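Local atomic coordinates of beta subunit of photoactivated adenylyl cyclase (Beggiatoa sp. PS, PDB entry 5M2A), a protein that probably makes cyclic AMP from ATP in response to blue light, sensed through a flavin-binding BLUF domain linked to a class III adenylyl cyclase domain. Residues A[104-107]-A[108-111]; A[208-211]-A[212-216]; A[228-231]-A[232-235]. All coordinates share one frame; numbering follows the deposited sequence. Where two conformers were deposited one is given.

All three contacts are local, yet each shows how place in the fold sets the chemistry. Interaction 1 (104-111) is a surface loop turning into helix 110-129, held by side-chain amides and a carbonyl that receives several bonds. Interactions 2 and 3 belong to the cyclase domain and share helix 215-235: interaction 2 builds its entry from strand 205-211, interaction 3 lies near its far end, their centres about 26 Å apart. Both are partly buried. In interaction 2 a glutamine amide reaches back to a strand N-H beside a buried phenylalanine; in interaction 3 two regular helix bonds and a weaker one join the backbone while the charged ends find partners beyond the two segments.

Interaction 1 of 3, residues A[104-107]-A[108-111]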
loop_
_atom_site.group_PDB
_atom_site.type_symbol
_atom_site.label_atom_id
_atom_site.label_comp_id
_atom_site.label_asym_id
_atom_site.label_seq_id
_atom_site.Cartn_x
_atom_site.Cartn_y
_atom_site.Cartn_z
ATOM N N ASN A 104 0.181 -17.256 -31.385
ATOM C CA ASN A 104 1.570 -17.293 -31.821
ATOM C C ASN A 104 2.291 -18.423 -31.097
ATOM O O ASN A 104 2.447 -18.387 -29.872
ATOM C CB ASN A 104 2.254 -15.954 -31.564
ATOM C CG ASN A 104 3.559 -15.815 -32.324
ATOM O OD1 ASN A 104 4.263 -16.797 -32.557
ATOM N ND2 ASN A 104 3.891 -14.590 -32.710
ATOM N N SER A 105 2.724 -19.428 -31.855
ATOM C CA SER A 105 3.425 -20.582 -31.311
ATOM C C SER A 105 4.894 -20.614 -31.710
ATOM O O SER A 105 5.561 -21.633 -31.492
ATOM C CB SER A 105 2.728 -21.872 -31.751
ATOM O OG SER A 105 2.464 -21.859 -33.143
ATOM N N GLU A 106 5.415 -19.532 -32.289
ATOM C CA GLU A 106 6.816 -19.499 -32.690
ATOM C C GLU A 106 7.722 -19.618 -31.473
ATOM O O GLU A 106 7.459 -19.029 -30.422
ATOM C CB GLU A 106 7.127 -18.213 -33.451
ATOM C CG GLU A 106 6.497 -18.129 -34.824
ATOM C CD GLU A 106 6.945 -16.892 -35.577
ATOM O OE1 GLU A 106 6.348 -16.585 -36.632
ATOM O OE2 GLU A 106 7.894 -16.225 -35.111
ATOM N N LEU A 107 8.808 -20.380 -31.627
ATOM C CA LEU A 107 9.646 -20.704 -30.478
ATOM C C LEU A 107 10.439 -19.493 -29.997
ATOM O O LEU A 107 10.619 -19.306 -28.789
ATOM C CB LEU A 107 10.575 -21.867 -30.822
ATOM C CG LEU A 107 10.083 -23.264 -30.430
ATOM C CD1 LEU A 107 8.611 -23.462 -30.768
ATOM C CD2 LEU A 107 10.934 -24.339 -31.104
ATOM N N MET A 108 10.907 -18.649 -30.917
ATOM C CA MET A 108 11.728 -17.512 -30.514
ATOM C C MET A 108 10.921 -16.384 -29.882
ATOM O O MET A 108 11.507 -15.530 -29.209
ATOM C CB MET A 108 12.520 -16.973 -31.706
ATOM C CG MET A 108 13.634 -17.904 -32.174
ATOM S SD MET A 108 14.749 -18.394 -30.839
ATOM C CE MET A 108 15.307 -16.802 -30.226
ATOM N N ILE A 109 9.603 -16.353 -30.069
ATOM C CA ILE A 109 8.797 -15.342 -29.395
ATOM C C ILE A 109 8.231 -15.831 -28.067
ATOM O O ILE A 109 7.781 -15.004 -27.260
ATOM C CB ILE A 109 7.638 -14.839 -30.278
ATOM C CG1 ILE A 109 6.704 -15.989 -30.672
ATOM C CG2 ILE A 109 8.175 -14.106 -31.500
ATOM C CD1 ILE A 109 5.541 -16.221 -29.709
ATOM N N GLN A 110 8.212 -17.143 -27.827
ATOM C CA GLN A 110 7.696 -17.657 -26.560
ATOM C C GLN A 110 8.321 -17.007 -25.330
ATOM O O GLN A 110 7.578 -16.748 -24.366
ATOM C CB GLN A 110 7.867 -19.182 -26.502
ATOM C CG GLN A 110 7.003 -19.941 -27.493
ATOM C CD GLN A 110 5.527 -19.597 -27.372
ATOM O OE1 GLN A 110 4.945 -19.671 -26.288
ATOM N NE2 GLN A 110 4.917 -19.214 -28.488
ATOM N N PRO A 111 9.632 -16.714 -25.278
ATOM C CA PRO A 111 10.154 -16.042 -24.072
ATOM C C PRO A 111 9.527 -14.682 -23.832
ATOM O O PRO A 111 9.121 -14.374 -22.701
ATOM C CB PRO A 111 11.665 -15.940 -24.348
ATOM C CG PRO A 111 11.946 -17.010 -25.347
ATOM C CD PRO A 111 10.721 -17.096 -26.203
#
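The carboxamide of Asn-104 presents one face to Ile-109, whose CD1 stands above it, 3.3 Å from Asn-104 CG. At the rim of the same amide, Asn-104 OD1 accepts the backbone N-H of Glu-106 at 3.0 Å, with N lying in the carbonyl plane. This is an Asx turn, and it lies within the loop that leads from strand 97-100 to helix 110-129. Asn-104 CG lies anti to its own N (chi1 -165°), which swings the amide toward the start of the helix.

The second flat group, the amide of Gln-110, works through its nitrogen edge. NE2 gives a hydrogen bond to Asn-104 O at 2.9 Å and another to Glu-106 O at 3.2 Å, and both oxygens lie in the plane of the amide or very near it. Both bonds are bent, and NE2 comes in tilted from the carbonyl plane of Asn-104 and above that of Glu-106. With two acceptors fixed in its own plane, the rotation of the group is well defined. A bend at chi2 (-55°) turns the amide back over the loop so that NE2 reaches both oxygens.

Glu-106 O thus gathers donors: besides NE2, the backbone N atoms of Ile-109 and Gln-110 make weak bonds to it. Gln-110 N shares itself weakly with Leu-107 O as well. Asn-104 O has a further partner in Lys-113 NZ, so the side chain of the next helical turn also pins the loop.

The contact lies on the surface of the chain, but it borders the dimer: Met-108 packs on Trp-94 and Pro-111 on Phe-91 of the second subunit. The side chain of Ile-109 crosses that of Glu-106 at about a right angle, Ile-109 CG1 resting 3.6 Å from Glu-106 CB.

Interaction 2 of 3, residues A[208-211]-A[212-216]; sequences ASFT and KEQGD
Thr-211 and Gln-214 grip each other twice. The backbone N of Thr-211 points almost straight at Gln-214 OE1, 2.9 Å away with an angle of 168° at the hydrogen, although it approaches that amide oxygen tilted from the carbonyl plane. In return, Gln-214 N donates to Thr-211 O at 3.0 Å, closing a type I turn over Lys-212 and Glu-213. A third, weak bond runs from Glu-213 N to Thr-211 OG1 at 3.3 Å, where chi1 of 68° has set the hydroxyl between the backbone N and carbonyl carbon.

Gln-214 occupies the N-cap position of helix 215-235, yet its amide oxygen serves the strand behind it. The extended chain crosses Thr-211 at a slant, Gln-214 CG 3.4 Å from Thr-211 OG1. The same OE1 then sits at the edge of the Phe-210 ring, near its plane and 3.7 Å from Phe-210 CD2, while amide and ring are turned 75° apart.

Phe-210 itself is buried, its side chain meeting Ala-218 and Thr-221 of the helix and Ile-155 of strand 150-161. From within the turn, Lys-212 extends its chain away and NZ forms a salt bridge with Glu-153. In this class III cyclase core, strand 205-211 pairs antiparallel with 150-161 and with 197-202, and the turn delivers the chain from that sheet into helix 215-235.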
loop_
_atom_site.group_PDB
_atom_site.type_symbol
_atom_site.label_atom_id
_atom_site.label_comp_id
_atom_site.label_asym_id
_atom_site.label_seq_id
_atom_site.Cartn_x
_atom_site.Cartn_y
_atom_site.Cartn_z
ATOM N N ALA A 208 -9.536 7.102 4.372
ATOM C CA ALA A 208 -9.839 7.595 3.035
ATOM C C ALA A 208 -9.890 9.113 3.067
ATOM O O ALA A 208 -9.917 9.728 4.134
ATOM C CB ALA A 208 -11.153 7.025 2.494
ATOM N N SER A 209 -9.870 9.730 1.882
ATOM C CA SER A 209 -10.028 11.171 1.825
ATOM C C SER A 209 -11.039 11.542 0.751
ATOM O O SER A 209 -11.312 10.776 -0.181
ATOM C CB SER A 209 -8.699 11.880 1.539
ATOM O OG SER A 209 -8.204 11.500 0.277
ATOM N N PHE A 210 -11.598 12.737 0.921
ATOM C CA PHE A 210 -12.493 13.373 -0.030
ATOM C C PHE A 210 -11.997 14.799 -0.251
ATOM O O PHE A 210 -11.252 15.346 0.565
ATOM C CB PHE A 210 -13.938 13.392 0.499
ATOM C CG PHE A 210 -14.573 12.022 0.637
ATOM C CD1 PHE A 210 -14.361 11.250 1.766
ATOM C CD2 PHE A 210 -15.430 11.553 -0.345
ATOM C CE1 PHE A 210 -14.969 9.999 1.885
ATOM C CE2 PHE A 210 -16.058 10.321 -0.225
ATOM C CZ PHE A 210 -15.835 9.546 0.888
ATOM N N THR A 211 -12.414 15.408 -1.356
ATOM C CA THR A 211 -12.050 16.801 -1.566
ATOM C C THR A 211 -12.983 17.727 -0.796
ATOM O O THR A 211 -14.021 17.320 -0.281
ATOM C CB THR A 211 -12.102 17.158 -3.047
ATOM O OG1 THR A 211 -13.468 17.132 -3.466
ATOM C CG2 THR A 211 -11.310 16.165 -3.855
ATOM N N LYS A 212 -12.639 19.020 -0.777
ATOM C CA LYS A 212 -13.519 19.949 -0.081
ATOM C C LYS A 212 -14.849 20.116 -0.801
ATOM O O LYS A 212 -15.820 20.566 -0.187
ATOM C CB LYS A 212 -12.835 21.309 0.103
ATOM C CG LYS A 212 -12.683 22.139 -1.150
ATOM C CD LYS A 212 -12.066 23.497 -0.786
ATOM C CE LYS A 212 -11.854 24.363 -2.019
ATOM N NZ LYS A 212 -11.267 25.690 -1.662
ATOM N N GLU A 213 -14.924 19.742 -2.071
ATOM C CA GLU A 213 -16.183 19.777 -2.801
ATOM C C GLU A 213 -17.049 18.548 -2.539
ATOM O O GLU A 213 -18.149 18.463 -3.087
ATOM C CB GLU A 213 -15.920 19.906 -4.304
ATOM C CG GLU A 213 -15.403 21.278 -4.738
ATOM C CD GLU A 213 -13.925 21.469 -4.439
ATOM O OE1 GLU A 213 -13.232 20.452 -4.208
ATOM O OE2 GLU A 213 -13.455 22.635 -4.436
ATOM N N GLN A 214 -16.586 17.615 -1.708
ATOM C CA GLN A 214 -17.240 16.325 -1.497
ATOM C C GLN A 214 -17.750 16.154 -0.067
ATOM O O GLN A 214 -17.877 15.028 0.421
ATOM C CB GLN A 214 -16.286 15.188 -1.869
ATOM C CG GLN A 214 -16.114 15.033 -3.378
ATOM C CD GLN A 214 -15.023 14.054 -3.772
ATOM O OE1 GLN A 214 -14.110 13.773 -3.004
ATOM N NE2 GLN A 214 -15.109 13.544 -4.996
ATOM N N GLY A 215 -18.090 17.258 0.603
ATOM C CA GLY A 215 -18.583 17.151 1.973
ATOM C C GLY A 215 -19.847 16.317 2.073
ATOM O O GLY A 215 -19.961 15.427 2.921
ATOM N N ASP A 216 -20.816 16.584 1.197
ATOM C CA ASP A 216 -22.045 15.804 1.248
ATOM C C ASP A 216 -21.783 14.357 0.855
ATOM O O ASP A 216 -22.342 13.438 1.457
ATOM C CB ASP A 216 -23.114 16.441 0.360
ATOM C CG ASP A 216 -23.465 17.857 0.798
ATOM O OD1 ASP A 216 -23.941 18.025 1.941
ATOM O OD2 ASP A 216 -23.263 18.803 0.007
#

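Interaction 3 of 3, residues A[228-231]-A[232-235]; sequences ELKQ and LRHH
Two backbone bonds join the segments in ordinary helical fashion: Leu-232 N donates to Glu-228 O, and Arg-233 N to Leu-229 O, each at 2.9 Å. His-234 N makes a weak bond of 3.3 Å back to Gln-231 O, and His-235 N donates to Leu-232 O at 3.0 Å.

Gln-231 O has a second neighbour in the imidazole of His-234, whose ring lies face-on to it with the oxygen 3.5 Å above its centre. The ring reaches this place because chi1 of 66° puts CG between the backbone N and carbonyl carbon, folding the side chain back over the preceding turn; its CD2 comes to 3.2 Å from Lys-230 O.

These residues lie toward the C-terminal end of helix 215-235, a helix of the cyclase domain that packs beside helix 173-193. There Leu-229 meets Ile-186 and Leu-232 meets Arg-182, while Glu-228 OE1 forms a salt bridge with Arg-189.

The chain of Arg-233 bends at chi3 (-61°), laying its guanidinium back along the helix. Lys-230 CA lies over one face, 3.6 Å from Arg-233 NH2 and displaced toward the rim; Leu-229 O, which already accepts from Arg-233 N, lies over a face too. NH1 and NH2 of Arg-233 are satisfied beyond the segments, the first by Leu-245 O and the second by Tyr-335 OH, with Tyr-246 adding a cation-pi contact. The extended Lys-230 crosses Arg-233 and makes a cation-pi contact with Tyr-335, its NZ staying 6.5 Å from Arg-233 NH2. Arg-233 O, finally, receives a hydrogen bond from His-243 ND1.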
loop_
_atom_site.group_PDB
_atom_site.type_symbol
_atom_site.label_atom_id
_atom_site.label_comp_id
_atom_site.label_asym_id
_atom_site.label_seq_id
_atom_site.Cartn_x
_atom_site.Cartn_y
_atom_site.Cartn_z
ATOM N N GLU A 228 -25.634 -0.165 5.170
ATOM C CA GLU A 228 -25.363 -1.484 4.618
ATOM C C GLU A 228 -25.010 -2.476 5.715
ATOM O O GLU A 228 -25.387 -3.653 5.636
ATOM C CB GLU A 228 -24.244 -1.408 3.583
ATOM C CG GLU A 228 -24.687 -0.747 2.280
ATOM C CD GLU A 228 -23.976 -1.326 1.058
ATOM O OE1 GLU A 228 -23.263 -2.342 1.207
ATOM O OE2 GLU A 228 -24.128 -0.771 -0.053
ATOM N N LEU A 229 -24.284 -2.029 6.740
ATOM C CA LEU A 229 -23.998 -2.930 7.854
ATOM C C LEU A 229 -25.270 -3.324 8.589
ATOM O O LEU A 229 -25.425 -4.481 9.003
ATOM C CB LEU A 229 -23.014 -2.283 8.824
ATOM C CG LEU A 229 -21.626 -1.953 8.289
ATOM C CD1 LEU A 229 -20.706 -1.602 9.453
ATOM C CD2 LEU A 229 -21.030 -3.062 7.441
ATOM N N LYS A 230 -26.174 -2.367 8.804
ATOM C CA LYS A 230 -27.441 -2.693 9.453
ATOM C C LYS A 230 -28.222 -3.711 8.631
ATOM O O LYS A 230 -28.779 -4.669 9.175
ATOM C CB LYS A 230 -28.268 -1.422 9.668
ATOM C CG LYS A 230 -29.552 -1.647 10.463
ATOM C CD LYS A 230 -30.317 -0.342 10.615
ATOM C CE LYS A 230 -31.668 -0.559 11.270
ATOM N NZ LYS A 230 -32.404 0.732 11.378
ATOM N N GLN A 231 -28.265 -3.525 7.307
ATOM C CA GLN A 231 -28.896 -4.530 6.447
ATOM C C GLN A 231 -28.230 -5.892 6.608
ATOM O O GLN A 231 -28.908 -6.917 6.723
ATOM C CB GLN A 231 -28.845 -4.092 4.982
ATOM C CG GLN A 231 -29.762 -2.938 4.645
ATOM C CD GLN A 231 -29.745 -2.600 3.165
ATOM O OE1 GLN A 231 -29.806 -3.486 2.311
ATOM N NE2 GLN A 231 -29.649 -1.311 2.856
ATOM N N LEU A 232 -26.894 -5.918 6.601
ATOM C CA LEU A 232 -26.160 -7.178 6.657
ATOM C C LEU A 232 -26.424 -7.916 7.963
ATOM O O LEU A 232 -26.611 -9.142 7.970
ATOM C CB LEU A 232 -24.660 -6.895 6.472
ATOM C CG LEU A 232 -23.735 -8.111 6.477
ATOM C CD1 LEU A 232 -24.047 -9.028 5.303
ATOM C CD2 LEU A 232 -22.292 -7.640 6.447
ATOM N N ARG A 233 -26.516 -7.183 9.079
ATOM C CA ARG A 233 -26.730 -7.852 10.370
ATOM C C ARG A 233 -28.029 -8.649 10.425
ATOM O O ARG A 233 -28.081 -9.708 11.067
ATOM C CB ARG A 233 -26.710 -6.838 11.508
ATOM C CG ARG A 233 -25.337 -6.233 11.750
ATOM C CD ARG A 233 -25.278 -5.590 13.135
ATOM N NE ARG A 233 -26.244 -4.504 13.280
ATOM C CZ ARG A 233 -26.030 -3.256 12.856
ATOM N NH1 ARG A 233 -24.898 -2.937 12.244
ATOM N NH2 ARG A 233 -26.953 -2.314 13.042
ATOM N N HIS A 234 -29.099 -8.173 9.799
ATOM C CA HIS A 234 -30.316 -8.974 9.833
ATOM C C HIS A 234 -30.480 -9.854 8.598
ATOM O O HIS A 234 -31.485 -10.560 8.489
ATOM C CB HIS A 234 -31.558 -8.093 10.047
ATOM C CG HIS A 234 -31.854 -7.149 8.923
ATOM N ND1 HIS A 234 -32.384 -7.563 7.722
ATOM C CD2 HIS A 234 -31.731 -5.805 8.837
ATOM C CE1 HIS A 234 -32.550 -6.516 6.933
ATOM N NE2 HIS A 234 -32.167 -5.435 7.588
ATOM N N HIS A 235 -29.509 -9.835 7.681
ATOM C CA HIS A 235 -29.536 -10.734 6.536
ATOM C C HIS A 235 -28.991 -12.115 6.887
ATOM O O HIS A 235 -29.439 -13.114 6.316
ATOM C CB HIS A 235 -28.721 -10.115 5.396
ATOM C CG HIS A 235 -28.935 -10.764 4.065
ATOM N ND1 HIS A 235 -28.051 -11.675 3.528
ATOM C CD2 HIS A 235 -29.922 -10.614 3.149
ATOM C CE1 HIS A 235 -28.492 -12.069 2.346
ATOM N NE2 HIS A 235 -29.626 -11.439 2.094
#